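Local coordinates for protein agarase (Pseudoalteromonas fuliginea, PDB 6XJ9) that probably cleaves the beta-1,4 linkages of the marine polysaccharide agarose, as a family 50 glycoside hydrolase, at residues 422-427 and 715-720; 669-674 and 693-698; 734-739 and 745-750. All blocks are in the same frame, centred on the assembly; numbering follows the deposited sequence.

Interaction 1: residues 422-427 and 715-720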
loop_
_atom_site.group_PDB
_atom_site.type_symbol
_atom_site.label_atom_id
_atom_site.label_comp_id
_atom_site.label_asym_id
_atom_site.label_seq_id
_atom_site.Cartn_x
_atom_site.Cartn_y
_atom_site.Cartn_z
ATOM N N LEU A 422 13.714 -6.569 19.348
ATOM C CA LEU A 422 15.018 -6.826 18.742
ATOM C C LEU A 422 14.857 -7.610 17.441
ATOM O O LEU A 422 15.444 -7.253 16.424
ATOM C CB LEU A 422 15.928 -7.568 19.729
ATOM C CG LEU A 422 16.361 -6.755 20.950
ATOM C CD1 LEU A 422 17.001 -7.641 22.013
ATOM C CD2 LEU A 422 17.306 -5.615 20.553
ATOM N N ASP A 423 14.036 -8.669 17.481
ATOM C CA ASP A 423 13.786 -9.492 16.308
ATOM C C ASP A 423 13.140 -8.677 15.187
ATOM O O ASP A 423 13.487 -8.852 14.016
ATOM C CB ASP A 423 13.018 -10.768 16.669
ATOM C CG ASP A 423 13.865 -11.755 17.459
ATOM O OD1 ASP A 423 15.029 -11.432 17.742
ATOM O OD2 ASP A 423 13.354 -12.836 17.776
ATOM N N ARG A 424 12.190 -7.802 15.540
ATOM C CA ARG A 424 11.545 -6.950 14.547
ATOM C C ARG A 424 12.589 -6.098 13.836
ATOM O O ARG A 424 12.579 -6.011 12.610
ATOM C CB ARG A 424 10.482 -6.042 15.176
ATOM C CG ARG A 424 9.131 -6.711 15.376
ATOM C CD ARG A 424 8.275 -5.973 16.393
ATOM N NE ARG A 424 6.877 -6.398 16.369
ATOM C CZ ARG A 424 5.927 -5.860 17.130
ATOM N NH1 ARG A 424 6.229 -4.886 17.970
ATOM N NH2 ARG A 424 4.684 -6.298 17.046
ATOM N N MET A 425 13.483 -5.470 14.609
ATOM C CA MET A 425 14.514 -4.639 14.010
ATOM C C MET A 425 15.391 -5.468 13.071
ATOM O O MET A 425 15.724 -5.016 11.977
ATOM C CB MET A 425 15.370 -3.936 15.071
ATOM C CG MET A 425 14.565 -3.037 15.993
ATOM S SD MET A 425 13.471 -1.930 15.064
ATOM C CE MET A 425 12.205 -1.625 16.295
ATOM N N ILE A 426 15.735 -6.699 13.482
ATOM C CA ILE A 426 16.508 -7.577 12.616
ATOM C C ILE A 426 15.711 -7.815 11.336
ATOM O O ILE A 426 16.245 -7.662 10.238
ATOM C CB ILE A 426 16.836 -8.935 13.294
ATOM C CG1 ILE A 426 17.675 -8.823 14.575
ATOM C CG2 ILE A 426 17.434 -9.910 12.285
ATOM C CD1 ILE A 426 18.990 -8.098 14.420
ATOM N N THR A 427 14.439 -8.207 11.490
ATOM C CA THR A 427 13.638 -8.672 10.366
ATOM C C THR A 427 13.390 -7.516 9.396
ATOM O O THR A 427 13.381 -7.701 8.178
ATOM C CB THR A 427 12.304 -9.258 10.844
ATOM O OG1 THR A 427 12.550 -10.177 11.907
ATOM C CG2 THR A 427 11.529 -9.957 9.748
ATOM N N PHE A 715 11.068 8.894 14.097
ATOM C CA PHE A 715 10.323 9.173 15.321
ATOM C C PHE A 715 8.849 8.836 15.091
ATOM O O PHE A 715 8.163 9.576 14.395
ATOM C CB PHE A 715 10.492 10.647 15.722
ATOM C CG PHE A 715 9.936 11.020 17.079
ATOM C CD1 PHE A 715 8.583 11.286 17.251
ATOM C CD2 PHE A 715 10.771 11.135 18.183
ATOM C CE1 PHE A 715 8.076 11.638 18.495
ATOM C CE2 PHE A 715 10.261 11.473 19.430
ATOM C CZ PHE A 715 8.915 11.730 19.586
ATOM N N GLN A 716 8.317 7.764 15.708
ATOM C CA GLN A 716 8.885 6.946 16.770
ATOM C C GLN A 716 8.295 5.533 16.626
ATOM O O GLN A 716 7.633 5.227 15.642
ATOM C CB GLN A 716 8.532 7.571 18.128
ATOM C CG GLN A 716 7.034 7.570 18.429
ATOM C CD GLN A 716 6.568 8.250 19.695
ATOM O OE1 GLN A 716 7.342 8.763 20.490
ATOM N NE2 GLN A 716 5.263 8.292 19.887
ATOM N N TYR A 717 8.510 4.676 17.626
ATOM C CA TYR A 717 8.180 3.260 17.526
ATOM C C TYR A 717 6.670 3.058 17.479
ATOM O O TYR A 717 6.135 2.403 16.575
ATOM C CB TYR A 717 8.807 2.495 18.701
ATOM C CG TYR A 717 8.724 0.982 18.643
ATOM C CD1 TYR A 717 8.556 0.292 17.449
ATOM C CD2 TYR A 717 8.882 0.236 19.805
ATOM C CE1 TYR A 717 8.488 -1.097 17.413
ATOM C CE2 TYR A 717 8.814 -1.148 19.792
ATOM C CZ TYR A 717 8.627 -1.813 18.593
ATOM O OH TYR A 717 8.576 -3.174 18.606
ATOM N N ILE A 718 6.017 3.619 18.495
ATOM C CA ILE A 718 4.606 3.450 18.791
ATOM C C ILE A 718 3.885 4.753 18.468
ATOM O O ILE A 718 4.398 5.827 18.784
ATOM C CB ILE A 718 4.455 3.132 20.288
ATOM C CG1 ILE A 718 5.295 1.914 20.676
ATOM C CG2 ILE A 718 2.987 2.966 20.664
ATOM C CD1 ILE A 718 5.863 1.967 22.078
ATOM N N ASP A 719 2.696 4.644 17.858
ATOM C CA ASP A 719 1.828 5.800 17.676
ATOM C C ASP A 719 1.636 6.506 19.016
ATOM O O ASP A 719 1.573 5.870 20.076
ATOM C CB ASP A 719 0.421 5.407 17.215
ATOM C CG ASP A 719 0.251 5.188 15.730
ATOM O OD1 ASP A 719 0.923 5.875 14.948
ATOM O OD2 ASP A 719 -0.610 4.353 15.365
ATOM N N SER A 720 1.532 7.838 18.964
ATOM C CA SER A 720 1.182 8.591 20.156
ATOM C C SER A 720 -0.229 8.179 20.569
ATOM O O SER A 720 -0.996 7.759 19.709
ATOM C CB SER A 720 1.261 10.066 19.887
ATOM O OG SER A 720 2.612 10.509 19.934
#

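Interaction 2: residues 669-674 and 693-698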
loop_
_atom_site.group_PDB
_atom_site.type_symbol
_atom_site.label_atom_id
_atom_site.label_comp_id
_atom_site.label_asym_id
_atom_site.label_seq_id
_atom_site.Cartn_x
_atom_site.Cartn_y
_atom_site.Cartn_z
ATOM N N PHE A 669 12.561 12.085 12.080
ATOM C CA PHE A 669 11.719 12.446 10.953
ATOM C C PHE A 669 10.506 11.521 11.001
ATOM O O PHE A 669 10.570 10.462 11.623
ATOM C CB PHE A 669 12.468 12.290 9.623
ATOM C CG PHE A 669 12.575 10.879 9.100
ATOM C CD1 PHE A 669 13.537 10.008 9.594
ATOM C CD2 PHE A 669 11.709 10.411 8.123
ATOM C CE1 PHE A 669 13.649 8.712 9.116
ATOM C CE2 PHE A 669 11.806 9.106 7.657
ATOM C CZ PHE A 669 12.781 8.255 8.143
ATOM N N HIS A 670 9.394 11.940 10.386
ATOM C CA HIS A 670 8.219 11.087 10.349
ATOM C C HIS A 670 7.264 11.556 9.265
ATOM O O HIS A 670 7.312 12.695 8.817
ATOM C CB HIS A 670 7.498 11.010 11.710
ATOM C CG HIS A 670 6.300 11.892 11.801
ATOM N ND1 HIS A 670 5.004 11.417 11.566
ATOM C CD2 HIS A 670 6.184 13.201 12.112
ATOM C CE1 HIS A 670 4.149 12.408 11.719
ATOM N NE2 HIS A 670 4.854 13.521 12.071
ATOM N N VAL A 671 6.411 10.620 8.851
ATOM C CA VAL A 671 5.287 10.902 7.983
ATOM C C VAL A 671 4.090 10.195 8.607
ATOM O O VAL A 671 4.227 9.096 9.134
ATOM C CB VAL A 671 5.525 10.399 6.548
ATOM C CG1 VAL A 671 4.449 10.896 5.592
ATOM C CG2 VAL A 671 6.915 10.728 6.015
ATOM N N GLY A 672 2.927 10.848 8.542
ATOM C CA GLY A 672 1.711 10.325 9.145
ATOM C C GLY A 672 0.554 10.444 8.160
ATOM O O GLY A 672 0.682 11.154 7.163
ATOM N N SER A 673 -0.536 9.718 8.433
ATOM C CA SER A 673 -1.751 9.807 7.635
ATOM C C SER A 673 -2.994 9.589 8.493
ATOM O O SER A 673 -2.958 8.859 9.484
ATOM C CB SER A 673 -1.745 8.850 6.493
ATOM O OG SER A 673 -2.781 9.221 5.588
ATOM N N SER A 674 -4.111 10.185 8.058
ATOM C CA SER A 674 -5.346 10.154 8.826
ATOM C C SER A 674 -6.044 8.792 8.740
ATOM O O SER A 674 -6.902 8.482 9.563
ATOM C CB SER A 674 -6.248 11.268 8.389
ATOM O OG SER A 674 -5.685 12.508 8.780
ATOM N N ALA A 693 4.290 5.193 3.289
ATOM C CA ALA A 693 5.443 4.328 3.060
ATOM C C ALA A 693 6.302 4.850 1.915
ATOM O O ALA A 693 7.531 4.778 1.983
ATOM C CB ALA A 693 5.001 2.903 2.807
ATOM N N ASN A 694 5.649 5.329 0.851
ATOM C CA ASN A 694 6.368 5.812 -0.317
ATOM C C ASN A 694 7.140 7.075 0.043
ATOM O O ASN A 694 8.225 7.295 -0.465
ATOM C CB ASN A 694 5.448 6.099 -1.507
ATOM C CG ASN A 694 4.861 4.830 -2.090
ATOM O OD1 ASN A 694 5.305 3.728 -1.773
ATOM N ND2 ASN A 694 3.891 4.979 -2.973
ATOM N N MET A 695 6.581 7.890 0.938
ATOM C CA MET A 695 7.218 9.150 1.277
ATOM C C MET A 695 8.394 8.866 2.212
ATOM O O MET A 695 9.429 9.520 2.132
ATOM C CB MET A 695 6.213 10.102 1.923
ATOM C CG MET A 695 5.277 10.745 0.889
ATOM S SD MET A 695 4.036 11.797 1.712
ATOM C CE MET A 695 5.104 13.084 2.351
ATOM N N TYR A 696 8.210 7.885 3.093
ATOM C CA TYR A 696 9.296 7.326 3.881
ATOM C C TYR A 696 10.466 6.951 2.973
ATOM O O TYR A 696 11.606 7.332 3.233
ATOM C CB TYR A 696 8.810 6.055 4.581
ATOM C CG TYR A 696 9.888 5.313 5.326
ATOM C CD1 TYR A 696 10.253 5.713 6.599
ATOM C CD2 TYR A 696 10.535 4.213 4.772
ATOM C CE1 TYR A 696 11.233 5.044 7.317
ATOM C CE2 TYR A 696 11.512 3.528 5.486
ATOM C CZ TYR A 696 11.868 3.954 6.756
ATOM O OH TYR A 696 12.842 3.322 7.479
ATOM N N THR A 697 10.173 6.175 1.924
ATOM C CA THR A 697 11.180 5.670 0.992
ATOM C C THR A 697 11.946 6.825 0.339
ATOM O O THR A 697 13.172 6.791 0.260
ATOM C CB THR A 697 10.522 4.752 -0.052
ATOM O OG1 THR A 697 10.135 3.586 0.670
ATOM C CG2 THR A 697 11.430 4.347 -1.199
ATOM N N ASP A 698 11.215 7.839 -0.139
ATOM C CA ASP A 698 11.814 9.018 -0.751
ATOM C C ASP A 698 12.745 9.714 0.236
ATOM O O ASP A 698 13.826 10.151 -0.153
ATOM C CB ASP A 698 10.758 10.028 -1.213
ATOM C CG ASP A 698 10.065 9.641 -2.513
ATOM O OD1 ASP A 698 10.573 8.726 -3.199
ATOM O OD2 ASP A 698 9.034 10.281 -2.844
#

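Interaction 3: residues 734-739 and 745-750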
loop_
_atom_site.group_PDB
_atom_site.type_symbol
_atom_site.label_atom_id
_atom_site.label_comp_id
_atom_site.label_asym_id
_atom_site.label_seq_id
_atom_site.Cartn_x
_atom_site.Cartn_y
_atom_site.Cartn_z
ATOM N N VAL A 734 2.734 8.814 14.360
ATOM C CA VAL A 734 4.191 8.787 14.271
ATOM C C VAL A 734 4.729 7.353 14.379
ATOM O O VAL A 734 5.930 7.125 14.247
ATOM C CB VAL A 734 4.852 9.680 15.346
ATOM C CG1 VAL A 734 4.790 11.171 15.024
ATOM C CG2 VAL A 734 4.320 9.404 16.744
ATOM N N GLY A 735 3.858 6.381 14.664
ATOM C CA GLY A 735 4.304 5.028 14.978
ATOM C C GLY A 735 4.641 4.200 13.739
ATOM O O GLY A 735 3.952 4.283 12.722
ATOM N N PHE A 736 5.701 3.384 13.855
ATOM C CA PHE A 736 5.907 2.239 12.972
ATOM C C PHE A 736 4.902 1.130 13.292
ATOM O O PHE A 736 4.626 0.275 12.439
ATOM C CB PHE A 736 7.362 1.756 13.027
ATOM C CG PHE A 736 8.100 1.883 11.716
ATOM C CD1 PHE A 736 8.450 0.760 10.984
ATOM C CD2 PHE A 736 8.405 3.128 11.189
ATOM C CE1 PHE A 736 9.104 0.877 9.767
ATOM C CE2 PHE A 736 9.061 3.246 9.975
ATOM C CZ PHE A 736 9.411 2.120 9.264
ATOM N N ILE A 737 4.375 1.155 14.529
ATOM C CA ILE A 737 3.367 0.215 15.008
ATOM C C ILE A 737 2.244 0.989 15.707
ATOM O O ILE A 737 2.475 2.063 16.262
ATOM C CB ILE A 737 3.980 -0.828 15.971
ATOM C CG1 ILE A 737 4.079 -0.300 17.405
ATOM C CG2 ILE A 737 5.311 -1.377 15.465
ATOM C CD1 ILE A 737 4.863 -1.189 18.340
ATOM N N SER A 738 1.040 0.396 15.728
ATOM C CA SER A 738 -0.140 0.986 16.349
ATOM C C SER A 738 -0.168 0.698 17.849
ATOM O O SER A 738 0.683 -0.014 18.375
ATOM C CB SER A 738 -1.402 0.463 15.690
ATOM O OG SER A 738 -1.645 -0.883 16.095
ATOM N N VAL A 739 -1.192 1.234 18.529
ATOM C CA VAL A 739 -1.377 1.080 19.961
ATOM C C VAL A 739 -1.664 -0.382 20.337
ATOM O O VAL A 739 -1.532 -0.749 21.503
ATOM C CB VAL A 739 -2.513 2.013 20.433
ATOM C CG1 VAL A 739 -3.855 1.640 19.811
ATOM C CG2 VAL A 739 -2.624 2.076 21.941
ATOM N N ILE A 745 1.985 -2.336 8.032
ATOM C CA ILE A 745 2.556 -3.309 7.114
ATOM C C ILE A 745 3.308 -2.603 5.985
ATOM O O ILE A 745 4.394 -3.045 5.605
ATOM C CB ILE A 745 1.466 -4.279 6.599
ATOM C CG1 ILE A 745 1.271 -5.449 7.567
ATOM C CG2 ILE A 745 1.786 -4.763 5.192
ATOM C CD1 ILE A 745 0.098 -6.365 7.237
ATOM N N GLU A 746 2.738 -1.495 5.479
ATOM C CA GLU A 746 3.304 -0.767 4.349
ATOM C C GLU A 746 4.650 -0.154 4.746
ATOM O O GLU A 746 5.583 -0.118 3.942
ATOM C CB GLU A 746 2.346 0.321 3.846
ATOM C CG GLU A 746 1.035 -0.207 3.270
ATOM C CD GLU A 746 -0.111 -0.421 4.247
ATOM O OE1 GLU A 746 0.092 -0.248 5.482
ATOM O OE2 GLU A 746 -1.213 -0.767 3.775
ATOM N N MET A 747 4.749 0.290 6.004
ATOM C CA MET A 747 5.960 0.911 6.527
ATOM C C MET A 747 7.073 -0.142 6.637
ATOM O O MET A 747 8.217 0.095 6.238
ATOM C CB MET A 747 5.678 1.551 7.891
ATOM C CG MET A 747 4.657 2.697 7.849
ATOM S SD MET A 747 5.106 4.001 6.669
ATOM C CE MET A 747 6.618 4.605 7.419
ATOM N N ILE A 748 6.704 -1.330 7.128
ATOM C CA ILE A 748 7.631 -2.427 7.370
ATOM C C ILE A 748 8.230 -2.896 6.045
ATOM O O ILE A 748 9.432 -3.146 5.970
ATOM C CB ILE A 748 6.924 -3.567 8.143
ATOM C CG1 ILE A 748 7.067 -3.401 9.660
ATOM C CG2 ILE A 748 7.416 -4.935 7.703
ATOM C CD1 ILE A 748 6.461 -2.149 10.222
ATOM N N GLU A 749 7.379 -3.002 5.013
ATOM C CA GLU A 749 7.785 -3.456 3.690
ATOM C C GLU A 749 8.749 -2.449 3.070
ATOM O O GLU A 749 9.761 -2.834 2.482
ATOM C CB GLU A 749 6.568 -3.685 2.788
ATOM C CG GLU A 749 5.683 -4.840 3.240
ATOM C CD GLU A 749 6.341 -6.204 3.152
ATOM O OE1 GLU A 749 6.606 -6.644 2.018
ATOM O OE2 GLU A 749 6.617 -6.808 4.218
ATOM N N ALA A 750 8.436 -1.155 3.209
ATOM C CA ALA A 750 9.294 -0.116 2.661
ATOM C C ALA A 750 10.625 -0.076 3.411
ATOM O O ALA A 750 11.676 0.065 2.792
ATOM C CB ALA A 750 8.602 1.223 2.679
#

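Interaction 1: residues 422-427 and 715-720
Swung to the far side from its own nitrogen (chi1 -172°), the ring of Tyr-717 reaches out to helix 413-428, where Arg-424 carries an extended chain from CG to NE to meet the phenol oxygen. Arg-424 NH1 donates to Tyr-717 OH at 3.0 Å, with an N-H...O angle of 152°. The oxygen lies at the edge of the guanidinium, in its plane, while the ring is turned 83° from that plane. The charge is answered elsewhere: NE forms a salt bridge with Glu-251, and NH1 forms another with Asp-741. A long, many-handed arginine therefore suits a buried place where two acids and a hydroxyl converge. Arg-424 CD also passes 3.6 Å from Tyr-717 OH.

In the (beta/alpha)8 barrel expected for this family, 715-720 is the loop leaving the last barrel strand, 709-714, and it is joined here to a helix that follows the first, 299-305. Ile-305 of that strand packs on both Tyr-717 and Met-425. Met-425, bent at chi2, reaches Tyr-717 CE1 with CE at 3.9 Å, its flexible thioether fitting the apolar flank of the phenol. Tyr-717 OH is also hydrogen-bonded to Thr-421 OG1, one turn before Met-425.

Interaction 2: residues 669-674 and 693-698
Phe-669 and Tyr-696 make the tighter half of this contact, Phe-669 CZ lying 3.7 Å from Tyr-696 CE1. The ring planes differ by only 25°, yet the centroids are 5.8 Å apart, so the rings have slid past each other and hardly overlap. Tyr-696 CE1 comes to the edge of the phenylalanine, near its plane, and CE2 of that ring is 3.9 Å from Tyr-696 CD1. The chi1 of 79° sets Phe-669 CG between its backbone N and carbonyl carbon, which turns the ring to Tyr-696.

Two residues along, the fit is looser. Val-671 CG1 meets both CE and SD of Met-695 at 4.0 Å, and CG2 is 4.3 Å from Tyr-696 N. The beta-branched valine presents a broad, short surface; the methionine, bent at chi3, spreads its thioether across it on the side where the helix is partly exposed to solvent.

Phe-669 also stacks on Tyr-699 and makes an edge-to-face pair with Trp-714, so an alanine here would probably open a gap among these rings and leave Tyr-696 and Tyr-699 less firmly held. Strand 664-666, helix 689-704 and the parallel strand 709-714 form a beta-alpha-beta unit, consistent with the family's expected (beta/alpha)8 barrel; the contact packs the unit's loop on its own helix, with Ala-712 of strand 709-714 touching Phe-669 and Met-747 of helix 745-763 touching Tyr-696.

Interaction 3: residues 734-739 and 745-750
Asp-719 OD1 accepts hydrogen bonds from Gly-735 N and from Asn-733 ND2, so that both bonds end on one carboxylate oxygen, next to Phe-736, the residue that packs on Met-747 and Ile-748. Glycine suits the position before Phe-736, since a CB there would clash with Ile-737 O. Further backbone bonds tie Phe-736 to Gln-716 and to Tyr-744.

The phenylalanine ring is the centre of the packing. Met-747 CB sits over one face in a CH-pi contact, 4.0 Å from the ring centroid and 14° off the normal, displaced toward the rim. The methionine chain then bends at both chi2 and chi3, which curls it back until CE lies 3.8 Å from Phe-736 CE2. An unbranched, flexible side chain is well suited to follow a ring in this way. The backbone of the same residue takes part as well: Met-747 O approaches Phe-736 CE1 at 3.7 Å, obliquely to the ring.

Helix 745-763 follows the last strand, 709-714, of the parallel set, consistent with its being the final outer helix of the family's (beta/alpha)8 barrel; the segment 734-739 belongs to the long connection between the two. That connection is thus folded back on the first turns of the helix it leads into.

Ile-748 contributes its delta methyl, CD1 lying 3.6 Å from Phe-736 CD1 and 3.8 Å from Phe-736 O, and branching at CB makes it a stiffer neighbour than the methionine. An unstaggered chi1 of -117° lays the Phe-736 ring against both residues. Trp-714 and Phe-430 each make edge-to-face pairs with the Phe-736 ring, while the side chain of Ile-748 also touches Trp-428 of helix 413-428.

In the fold
All three contacts are buried, Met-695 of interaction 2 being the one touching residue that is partly exposed, and each ties a loop to a helix. Interactions 1 and 3 share the connection between strand 709-714 and helix 745-763, joined by a probable backbone bond from Ile-737 N to Tyr-717 O; a similar bond from Phe-715 N to Phe-669 O links interactions 1 and 2. Ala-693 packs on Met-747 between helices 689-704 and 745-763. Chemistry follows place: the charged hydrogen bond of interaction 1 lies where the loop meets helix 413-428, near Glu-251 and Asp-741, whereas interactions 2 and 3, where loops pack on adjoining helices, rest on aromatic rings and methionines.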